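Local coordinates for scyllo-inositol 2-dehydrogenase (NADP(+)) IolW (Bacillus subtilis subsp. subtilis, PDB 3GDO) that catalyses the reversible NADPH-dependent reduction of scyllo-inosose to scyllo-inositol and does not accept NADH in place of NADPH, at the interface of chains A and B. Sequence-based numbering; all coordinates share one arbitrary frame. Chains: chain A/B, Uncharacterized oxidoreductase yvaA.

Contact 1: the interface of chains A and B. Residues chain A 201, 203, 212; chain B 147-148, 220-221, 223.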
loop_
_atom_site.group_PDB
_atom_site.type_symbol
_atom_site.label_atom_id
_atom_site.label_comp_id
_atom_site.label_asym_id
_atom_site.label_seq_id
_atom_site.Cartn_x
_atom_site.Cartn_y
_atom_site.Cartn_z
ATOM N N MET A 201 4.405 -9.770 11.515
ATOM C CA MET A 201 4.676 -9.503 12.937
ATOM C C MET A 201 3.439 -9.372 13.820
ATOM O O MET A 201 2.299 -9.507 13.369
ATOM C CB MET A 201 5.586 -8.253 13.109
ATOM C CG MET A 201 4.903 -6.930 12.829
ATOM S SD MET A 201 6.042 -5.503 12.629
ATOM C CE MET A 201 4.813 -4.244 12.697
ATOM N N GLN A 203 2.102 -6.364 16.012
ATOM C CA GLN A 203 2.217 -4.979 16.415
ATOM C C GLN A 203 1.595 -4.700 17.778
ATOM O O GLN A 203 1.966 -3.725 18.428
ATOM C CB GLN A 203 1.495 -4.057 15.432
ATOM C CG GLN A 203 2.239 -3.632 14.206
ATOM C CD GLN A 203 1.378 -2.739 13.316
ATOM O OE1 GLN A 203 0.153 -2.932 13.203
ATOM N NE2 GLN A 203 2.014 -1.758 12.675
ATOM N N TYR A 212 -0.259 -8.616 11.782
ATOM C CA TYR A 212 0.102 -7.653 10.744
ATOM C C TYR A 212 0.889 -8.454 9.734
ATOM O O TYR A 212 1.760 -9.270 10.118
ATOM C CB TYR A 212 1.009 -6.550 11.344
ATOM C CG TYR A 212 1.617 -5.611 10.321
ATOM C CD1 TYR A 212 1.101 -4.345 10.125
ATOM C CD2 TYR A 212 2.695 -6.012 9.538
ATOM C CE1 TYR A 212 1.653 -3.472 9.155
ATOM C CE2 TYR A 212 3.244 -5.163 8.560
ATOM C CZ TYR A 212 2.731 -3.887 8.393
ATOM O OH TYR A 212 3.298 -3.035 7.451
ATOM N N ASN B 147 1.045 3.767 13.983
ATOM C CA ASN B 147 1.601 2.423 13.814
ATOM C C ASN B 147 1.871 2.084 12.339
ATOM O O ASN B 147 2.675 1.217 12.034
ATOM C CB ASN B 147 0.703 1.365 14.494
ATOM C CG ASN B 147 -0.686 1.282 13.881
ATOM O OD1 ASN B 147 -0.851 0.852 12.725
ATOM N ND2 ASN B 147 -1.691 1.679 14.640
ATOM N N THR B 148 1.174 2.768 11.438
ATOM C CA THR B 148 1.302 2.513 10.004
ATOM C C THR B 148 1.213 3.843 9.270
ATOM O O THR B 148 0.269 4.656 9.506
ATOM C CB THR B 148 0.172 1.563 9.481
ATOM O OG1 THR B 148 0.169 0.354 10.226
ATOM C CG2 THR B 148 0.389 1.182 8.032
ATOM N N GLY B 220 10.221 -0.808 13.721
ATOM C CA GLY B 220 9.739 -1.738 14.768
ATOM C C GLY B 220 8.228 -1.893 14.681
ATOM O O GLY B 220 7.694 -2.489 13.730
ATOM N N LYS B 221 7.528 -1.365 15.672
ATOM C CA LYS B 221 6.084 -1.437 15.688
ATOM C C LYS B 221 5.519 -0.590 14.527
ATOM O O LYS B 221 4.582 -1.018 13.830
ATOM C CB LYS B 221 5.557 -0.959 17.028
ATOM C CG LYS B 221 4.041 -1.028 17.115
ATOM C CD LYS B 221 3.539 -0.447 18.445
ATOM C CE LYS B 221 2.055 -0.104 18.326
ATOM N NZ LYS B 221 1.523 0.467 19.590
ATOM N N GLN B 223 5.492 0.929 10.877
ATOM C CA GLN B 223 5.952 0.552 9.514
ATOM C C GLN B 223 5.585 1.681 8.584
ATOM O O GLN B 223 4.421 2.129 8.577
ATOM C CB GLN B 223 5.330 -0.773 9.041
ATOM C CG GLN B 223 5.723 -1.964 9.905
ATOM C CD GLN B 223 7.185 -2.353 9.692
ATOM O OE1 GLN B 223 7.656 -2.468 8.571
ATOM N NE2 GLN B 223 7.913 -2.521 10.788
HETATM O O HOH W 1 5.783 -3.839 6.792
HETATM O O HOH W 2 -2.147 -1.799 12.421
#
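A:Gln203 reaches across to B:Lys221 and makes a direct hydrogen bond across the patch, its amide NE2 donating to the backbone O of B:Lys221 at 2.9 Å. The donor lies nearly on the extension of the carbonyl bond (C=O...N angle 167°). CG of A:Gln203 is set beside its own backbone N (chi1 -84°) and the chain is extended beyond it, which carries the amide over to the partner. Glutamine suits the place because its other amide atom serves too: OE1 of A:Gln203 lies 2.7 Å from water 2, and that water also binds the side-chain OD1 of B:Asn147. The same OD1 accepts a hydrogen bond from the hydroxyl OG1 of B:Thr148, which helps to fix the asparagine amide.

Water 1 joins A:Tyr212 and B:Gln223, lying 2.7 Å from the phenolic OH of the tyrosine and 2.9 Å from OE1 of the glutamine. B:Gln223 bends at chi2 (-72°), and its NE2 donates to the backbone O of B:Gly220, so both ends of this amide are tied down.

Apolar contacts fill in around the polar ones. The methyl CE of A:Met201, on an unbranched, extended chain, lies 3.7 Å from CG of B:Gln223 and over the rim of one face of the A:Tyr212 ring. CZ of A:Tyr212 is 3.9 Å from CG of B:Gln223. The aliphatic CG, CD and CE of B:Lys221 also pass close to the backbone O of A:Gln203.

In the fold, chain A brings the end of strand 195-201, the loop after it and the start of strand 212-219; chain B answers with its strand 146-152 and the turn leading into strand 222-228.

Contact 2: the interface of chains A and B. Residues chain A 237, 240, 251; chain B 237, 240, 249, 251.
A:Tyr251 and B:Tyr251 approach each other from the two chains and meet through their phenol groups, each OH lying in the plane of the other ring at its edge. OH of A:Tyr251 and OH of B:Tyr251 are modelled 2.4 Å apart, a hydrogen bond whose donor cannot be told and whose exact length is doubtful. Tyrosine suits the place because a long, rigid ring carries a hydroxyl that can either donate or accept, as a pairing of identical residues requires. Next to this pair A:Pro237 and B:Pro237 point toward each other, CD to CD at 3.8 Å, compact apolar rings that let the chains come close.

Two waters extend the contact. Water 3 lies 2.8 Å from the side-chain OE1 of A:Gln240 and 2.7 Å from the backbone O of B:Pro237; water 4 makes the reciprocal bridge between A:Pro237 O and B:Gln240 OE1. Each glutamine places its CG beside the backbone N (chi1 -53° in A:Gln240) and extends from there to reach its water.

Behind the first shell, each tyrosine ring carries the proline N of its own chain over the rim of one face, which probably helps to position the phenol. Replacing A:Tyr251 by an alanine would probably leave the B:Tyr251 hydroxyl without its mate and uncover one side of A:Pro237.

In the fold, A:Pro237 lies in the loop just before strand 239-242, which bears A:Gln240, while A:Tyr251 directly follows strand 246-250; chain B repeats this arrangement.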
loop_
_atom_site.group_PDB
_atom_site.type_symbol
_atom_site.label_atom_id
_atom_site.label_comp_id
_atom_site.label_asym_id
_atom_site.label_seq_id
_atom_site.Cartn_x
_atom_site.Cartn_y
_atom_site.Cartn_z
ATOM N N PRO A 237 -8.842 1.852 0.593
ATOM C CA PRO A 237 -9.462 0.909 -0.319
ATOM C C PRO A 237 -9.057 -0.509 0.025
ATOM O O PRO A 237 -7.921 -0.761 0.442
ATOM C CB PRO A 237 -8.899 1.289 -1.687
ATOM C CG PRO A 237 -8.090 2.545 -1.490
ATOM C CD PRO A 237 -8.140 2.959 -0.064
ATOM N N GLN A 240 -6.888 -1.691 -4.975
ATOM C CA GLN A 240 -6.376 -0.706 -5.916
ATOM C C GLN A 240 -5.701 -1.526 -7.001
ATOM O O GLN A 240 -4.770 -2.303 -6.719
ATOM C CB GLN A 240 -5.386 0.248 -5.207
ATOM C CG GLN A 240 -5.983 0.880 -3.935
ATOM C CD GLN A 240 -4.979 1.694 -3.104
ATOM O OE1 GLN A 240 -4.531 2.732 -3.545
ATOM N NE2 GLN A 240 -4.656 1.223 -1.882
ATOM N N TYR A 251 -13.570 0.371 -2.039
ATOM C CA TYR A 251 -13.718 0.232 -0.600
ATOM C C TYR A 251 -14.747 -0.830 -0.211
ATOM O O TYR A 251 -15.682 -1.098 -0.955
ATOM C CB TYR A 251 -14.204 1.560 -0.008
ATOM C CG TYR A 251 -13.179 2.677 -0.013
ATOM C CD1 TYR A 251 -12.470 3.011 1.166
ATOM C CD2 TYR A 251 -12.905 3.379 -1.187
ATOM C CE1 TYR A 251 -11.499 4.037 1.155
ATOM C CE2 TYR A 251 -11.942 4.399 -1.206
ATOM C CZ TYR A 251 -11.253 4.717 -0.028
ATOM O OH TYR A 251 -10.321 5.727 -0.057
ATOM N N PRO B 237 -5.520 6.960 -2.201
ATOM C CA PRO B 237 -5.056 8.004 -1.295
ATOM C C PRO B 237 -3.518 8.223 -1.340
ATOM O O PRO B 237 -2.723 7.260 -1.532
ATOM C CB PRO B 237 -5.405 7.459 0.069
ATOM C CG PRO B 237 -6.225 6.230 -0.139
ATOM C CD PRO B 237 -6.156 5.823 -1.519
ATOM N N GLN B 240 -2.271 7.379 3.977
ATOM C CA GLN B 240 -3.077 6.576 4.864
ATOM C C GLN B 240 -2.262 6.383 6.117
ATOM O O GLN B 240 -1.195 5.687 6.120
ATOM C CB GLN B 240 -3.422 5.203 4.236
ATOM C CG GLN B 240 -4.182 5.296 2.907
ATOM C CD GLN B 240 -4.306 3.951 2.167
ATOM O OE1 GLN B 240 -5.009 3.048 2.600
ATOM N NE2 GLN B 240 -3.636 3.846 1.021
ATOM N N ILE B 249 -6.931 9.665 6.228
ATOM C CA ILE B 249 -6.839 9.178 4.831
ATOM C C ILE B 249 -7.082 10.350 3.933
ATOM O O ILE B 249 -8.098 11.038 4.089
ATOM C CB ILE B 249 -7.885 8.130 4.447
ATOM C CG1 ILE B 249 -7.956 6.942 5.440
ATOM C CG2 ILE B 249 -7.685 7.694 2.966
ATOM C CD1 ILE B 249 -6.740 6.171 5.567
ATOM N N TYR B 251 -6.597 12.122 -0.207
ATOM C CA TYR B 251 -6.222 12.144 -1.626
ATOM C C TYR B 251 -5.664 13.519 -2.050
ATOM O O TYR B 251 -5.897 14.523 -1.396
ATOM C CB TYR B 251 -7.429 11.844 -2.522
ATOM C CG TYR B 251 -8.044 10.453 -2.413
ATOM C CD1 TYR B 251 -7.960 9.561 -3.495
ATOM C CD2 TYR B 251 -8.695 10.043 -1.249
ATOM C CE1 TYR B 251 -8.509 8.276 -3.442
ATOM C CE2 TYR B 251 -9.282 8.744 -1.165
ATOM C CZ TYR B 251 -9.178 7.878 -2.282
ATOM O OH TYR B 251 -9.735 6.641 -2.252
HETATM O O HOH W 3 -2.802 4.691 -2.413
HETATM O O HOH W 4 -5.866 0.526 1.583
#

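Contact 1 and contact 2 belong to one two-fold symmetric interface, their C-alpha centres about 19 Å apart, and they have no residue in common. Both draw on strands and loops of the C-terminal alpha/beta domain: contact 1 on chain segments from 146 to 228, contact 2 on those from 237 to 251. Contact 2 pairs its tyrosines and prolines with their own copies and its glutamines with reciprocal partners through water, as expected close to the two-fold axis, whereas contact 1 joins unlike surfaces, and the symmetry repeats it elsewhere with the chains exchanged. Together they suggest a dimer held through these domains, although the structure alone does not show its state in solution.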